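Long-range contact in geranylgeranyl pyrophosphate synthase (Geoglobus acetivorans, PDB 5JFQ), which builds geranylgeranyl diphosphate, with some farnesyl diphosphate, by adding isopentenyl diphosphate units stepwise to dimethylallyl diphosphate: residues A128-K139 against V189-E198. Numbering follows the deposited sequence.
Sequences APPENIVRAVSK and VLFGKDESVE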
loop_
_atom_site.group_PDB
_atom_site.type_symbol
_atom_site.label_atom_id
_atom_site.label_comp_id
_atom_site.label_asym_id
_atom_site.label_seq_id
_atom_site.Cartn_x
_atom_site.Cartn_y
_atom_site.Cartn_z
ATOM N N ALA B 128 -3.689 12.862 -19.459
ATOM C CA ALA B 128 -3.892 11.859 -20.488
ATOM C C ALA B 128 -5.360 11.463 -20.482
ATOM O O ALA B 128 -6.078 11.762 -19.516
ATOM C CB ALA B 128 -2.978 10.640 -20.260
ATOM N N PRO B 129 -5.841 10.828 -21.553
ATOM C CA PRO B 129 -7.227 10.323 -21.583
ATOM C C PRO B 129 -7.555 9.553 -20.318
ATOM O O PRO B 129 -6.794 8.661 -19.928
ATOM C CB PRO B 129 -7.230 9.387 -22.799
ATOM C CG PRO B 129 -6.121 9.864 -23.661
ATOM C CD PRO B 129 -5.104 10.531 -22.796
ATOM N N PRO B 130 -8.686 9.838 -19.666
ATOM C CA PRO B 130 -8.944 9.212 -18.346
ATOM C C PRO B 130 -9.048 7.700 -18.422
ATOM O O PRO B 130 -8.495 6.987 -17.575
ATOM C CB PRO B 130 -10.266 9.857 -17.907
ATOM C CG PRO B 130 -10.450 11.053 -18.845
ATOM C CD PRO B 130 -9.807 10.670 -20.119
ATOM N N GLU B 131 -9.786 7.206 -19.406
ATOM C CA GLU B 131 -9.771 5.843 -19.926
ATOM C C GLU B 131 -8.396 5.188 -19.832
ATOM O O GLU B 131 -8.279 4.015 -19.446
ATOM C CB GLU B 131 -10.237 5.926 -21.374
ATOM C CG GLU B 131 -9.772 7.319 -21.932
ATOM C CD GLU B 131 -10.244 7.659 -23.312
ATOM O OE1 GLU B 131 -10.092 6.838 -24.242
ATOM O OE2 GLU B 131 -10.779 8.780 -23.469
ATOM N N ASN B 132 -7.346 5.933 -20.195
ATOM C CA ASN B 132 -5.986 5.409 -20.140
ATOM C C ASN B 132 -5.350 5.573 -18.771
ATOM O O ASN B 132 -4.446 4.805 -18.426
ATOM C CB ASN B 132 -5.087 6.091 -21.178
ATOM C CG ASN B 132 -5.474 5.758 -22.606
ATOM O OD1 ASN B 132 -6.156 4.763 -22.866
ATOM N ND2 ASN B 132 -5.011 6.573 -23.544
ATOM N N ILE B 133 -5.766 6.572 -17.991
ATOM C CA ILE B 133 -5.299 6.634 -16.613
ATOM C C ILE B 133 -5.838 5.441 -15.834
ATOM O O ILE B 133 -5.118 4.818 -15.039
ATOM C CB ILE B 133 -5.703 7.971 -15.970
ATOM C CG1 ILE B 133 -5.341 9.150 -16.882
ATOM C CG2 ILE B 133 -5.011 8.139 -14.642
ATOM C CD1 ILE B 133 -5.542 10.494 -16.216
ATOM N N VAL B 134 -7.104 5.081 -16.079
ATOM C CA VAL B 134 -7.693 3.910 -15.435
ATOM C C VAL B 134 -6.877 2.667 -15.750
ATOM O O VAL B 134 -6.430 1.956 -14.846
ATOM C CB VAL B 134 -9.162 3.741 -15.852
ATOM C CG1 VAL B 134 -9.693 2.423 -15.308
ATOM C CG2 VAL B 134 -9.973 4.889 -15.328
ATOM N N ARG B 135 -6.643 2.407 -17.037
ATOM C CA ARG B 135 -5.794 1.283 -17.414
ATOM C C ARG B 135 -4.409 1.371 -16.775
ATOM O O ARG B 135 -3.851 0.350 -16.369
ATOM C CB ARG B 135 -5.683 1.193 -18.928
ATOM C CG ARG B 135 -6.903 0.566 -19.582
ATOM C CD ARG B 135 -6.866 0.737 -21.097
ATOM N NE ARG B 135 -5.653 0.190 -21.708
ATOM C CZ ARG B 135 -4.878 0.859 -22.562
ATOM N NH1 ARG B 135 -5.184 2.109 -22.920
ATOM N NH2 ARG B 135 -3.808 0.270 -23.079
ATOM N N ALA B 136 -3.843 2.575 -16.668
ATOM C CA ALA B 136 -2.531 2.721 -16.047
ATOM C C ALA B 136 -2.591 2.404 -14.565
ATOM O O ALA B 136 -1.674 1.780 -14.019
ATOM C CB ALA B 136 -1.982 4.132 -16.254
ATOM N N VAL B 137 -3.657 2.832 -13.892
ATOM C CA VAL B 137 -3.795 2.489 -12.482
ATOM C C VAL B 137 -3.940 0.977 -12.317
ATOM O O VAL B 137 -3.305 0.366 -11.446
ATOM C CB VAL B 137 -4.978 3.263 -11.873
ATOM C CG1 VAL B 137 -5.392 2.660 -10.540
ATOM C CG2 VAL B 137 -4.615 4.728 -11.723
ATOM N N SER B 138 -4.737 0.348 -13.182
ATOM C CA SER B 138 -4.958 -1.091 -13.105
ATOM C C SER B 138 -3.665 -1.874 -13.317
ATOM O O SER B 138 -3.384 -2.853 -12.597
ATOM C CB SER B 138 -5.996 -1.505 -14.143
ATOM O OG SER B 138 -6.095 -2.914 -14.211
ATOM N N LYS B 139 -2.869 -1.457 -14.307
ATOM C CA LYS B 139 -1.632 -2.158 -14.623
ATOM C C LYS B 139 -0.579 -1.960 -13.534
ATOM O O LYS B 139 0.090 -2.919 -13.131
ATOM C CB LYS B 139 -1.145 -1.697 -15.991
ATOM C CG LYS B 139 -2.062 -2.196 -17.135
ATOM C CD LYS B 139 -1.844 -1.420 -18.437
ATOM C CE LYS B 139 -2.835 -1.821 -19.533
ATOM N NZ LYS B 139 -2.556 -3.120 -20.218
ATOM N N VAL B 189 0.604 3.048 -22.478
ATOM C CA VAL B 189 -0.741 2.940 -21.942
ATOM C C VAL B 189 -1.381 4.311 -21.855
ATOM O O VAL B 189 -2.539 4.495 -22.246
ATOM C CB VAL B 189 -0.727 2.251 -20.572
ATOM C CG1 VAL B 189 -2.154 2.068 -20.075
ATOM C CG2 VAL B 189 -0.009 0.929 -20.671
ATOM N N LEU B 190 -0.629 5.294 -21.347
ATOM C CA LEU B 190 -1.195 6.614 -21.091
ATOM C C LEU B 190 -1.637 7.300 -22.383
ATOM O O LEU B 190 -2.652 8.000 -22.403
ATOM C CB LEU B 190 -0.183 7.475 -20.334
ATOM C CG LEU B 190 -0.140 7.206 -18.824
ATOM C CD1 LEU B 190 0.963 7.971 -18.096
ATOM C CD2 LEU B 190 -1.496 7.523 -18.224
ATOM N N PHE B 191 -0.900 7.095 -23.473
ATOM C CA PHE B 191 -1.137 7.776 -24.739
ATOM C C PHE B 191 -1.620 6.818 -25.817
ATOM O O PHE B 191 -1.291 6.976 -26.990
ATOM C CB PHE B 191 0.129 8.498 -25.176
ATOM C CG PHE B 191 0.735 9.280 -24.081
ATOM C CD1 PHE B 191 -0.074 9.965 -23.192
ATOM C CD2 PHE B 191 2.094 9.298 -23.891
ATOM C CE1 PHE B 191 0.460 10.684 -22.144
ATOM C CE2 PHE B 191 2.643 10.017 -22.845
ATOM C CZ PHE B 191 1.816 10.711 -21.965
ATOM N N GLY B 192 -2.371 5.799 -25.419
ATOM C CA GLY B 192 -3.164 5.052 -26.370
ATOM C C GLY B 192 -2.399 4.407 -27.501
ATOM O O GLY B 192 -2.991 4.124 -28.546
ATOM N N LYS B 193 -1.106 4.149 -27.332
ATOM C CA LYS B 193 -0.481 3.273 -28.308
ATOM C C LYS B 193 -1.090 1.877 -28.176
ATOM O O LYS B 193 -1.772 1.563 -27.198
ATOM C CB LYS B 193 1.040 3.265 -28.134
ATOM C CG LYS B 193 1.623 4.656 -27.907
ATOM C CD LYS B 193 1.057 5.684 -28.892
ATOM C CE LYS B 193 1.872 6.967 -28.862
ATOM N NZ LYS B 193 1.336 8.020 -29.773
ATOM N N ASP B 194 -0.887 1.054 -29.192
ATOM C CA ASP B 194 -1.624 -0.199 -29.268
ATOM C C ASP B 194 -0.889 -1.327 -28.536
ATOM O O ASP B 194 0.194 -1.147 -27.969
ATOM C CB ASP B 194 -1.899 -0.567 -30.726
ATOM C CG ASP B 194 -0.645 -0.563 -31.570
ATOM O OD1 ASP B 194 -0.362 -1.607 -32.202
ATOM O OD2 ASP B 194 0.048 0.481 -31.605
ATOM N N GLU B 195 -1.502 -2.517 -28.547
ATOM C CA GLU B 195 -1.000 -3.620 -27.736
ATOM C C GLU B 195 0.401 -4.033 -28.166
ATOM O O GLU B 195 1.229 -4.400 -27.323
ATOM C CB GLU B 195 -1.966 -4.804 -27.808
ATOM N N SER B 196 0.688 -3.967 -29.465
ATOM C CA SER B 196 2.022 -4.301 -29.954
ATOM C C SER B 196 3.081 -3.411 -29.320
ATOM O O SER B 196 4.154 -3.883 -28.928
ATOM C CB SER B 196 2.063 -4.150 -31.470
ATOM O OG SER B 196 1.978 -2.774 -31.820
ATOM N N VAL B 197 2.800 -2.113 -29.232
ATOM C CA VAL B 197 3.772 -1.176 -28.689
ATOM C C VAL B 197 3.917 -1.368 -27.181
ATOM O O VAL B 197 5.035 -1.393 -26.648
ATOM C CB VAL B 197 3.354 0.259 -29.060
ATOM C CG1 VAL B 197 4.399 1.260 -28.626
ATOM C CG2 VAL B 197 3.110 0.349 -30.552
ATOM N N GLU B 198 2.791 -1.526 -26.477
ATOM C CA GLU B 198 2.814 -1.753 -25.034
ATOM C C GLU B 198 3.660 -2.970 -24.687
ATOM O O GLU B 198 4.657 -2.868 -23.961
ATOM C CB GLU B 198 1.385 -1.934 -24.513
ATOM C CG GLU B 198 1.215 -1.696 -23.024
ATOM C CD GLU B 198 -0.117 -2.202 -22.494
ATOM O OE1 GLU B 198 -0.970 -2.622 -23.290
ATOM O OE2 GLU B 198 -0.313 -2.198 -21.270
#
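Lys139 NZ meets Glu198 OE2 at 2.6 Å in a salt bridge, received on the carboxylate's syn lone pair. It ties helix 130-159 to the start of helix 195-221 in the all-helical fold of a trans-prenyltransferase, at a corner away from the substrate and magnesium sites. Beyond its first torsion the Lys139 chain is extended, until chi4 of -77° turns NZ toward the acid; on the way its CD lies against Val189 CG2 at 3.7 Å. With an alanine in place of Lys139, Glu198 would probably lose its close charge partner and Val189 CG2 the packing of the lysine's CD, since Arg135 NH2 stays 4.1 Å from Glu198 OE1, too far for a salt bridge. Val189 is the knob in a hole made by Asn132, Arg135, Ala136 and Lys139, and its CG1 sits over the centre of one face of the Arg135 guanidinium. Where helix 165-190 ends, Asn132 ND2 donates to Leu190 O (3.0 Å), coming from above the carbonyl plane. Ile133 and Val134, whose side chains start away from this contact, pack against Val134 and Ile133 of the second subunit. Leu190 CD2 reaches back to Ala128 CB and Ala136 CB, 4.0 Å from each, while the same Ala128 methyl touches the Phe191 ring edge at CE1.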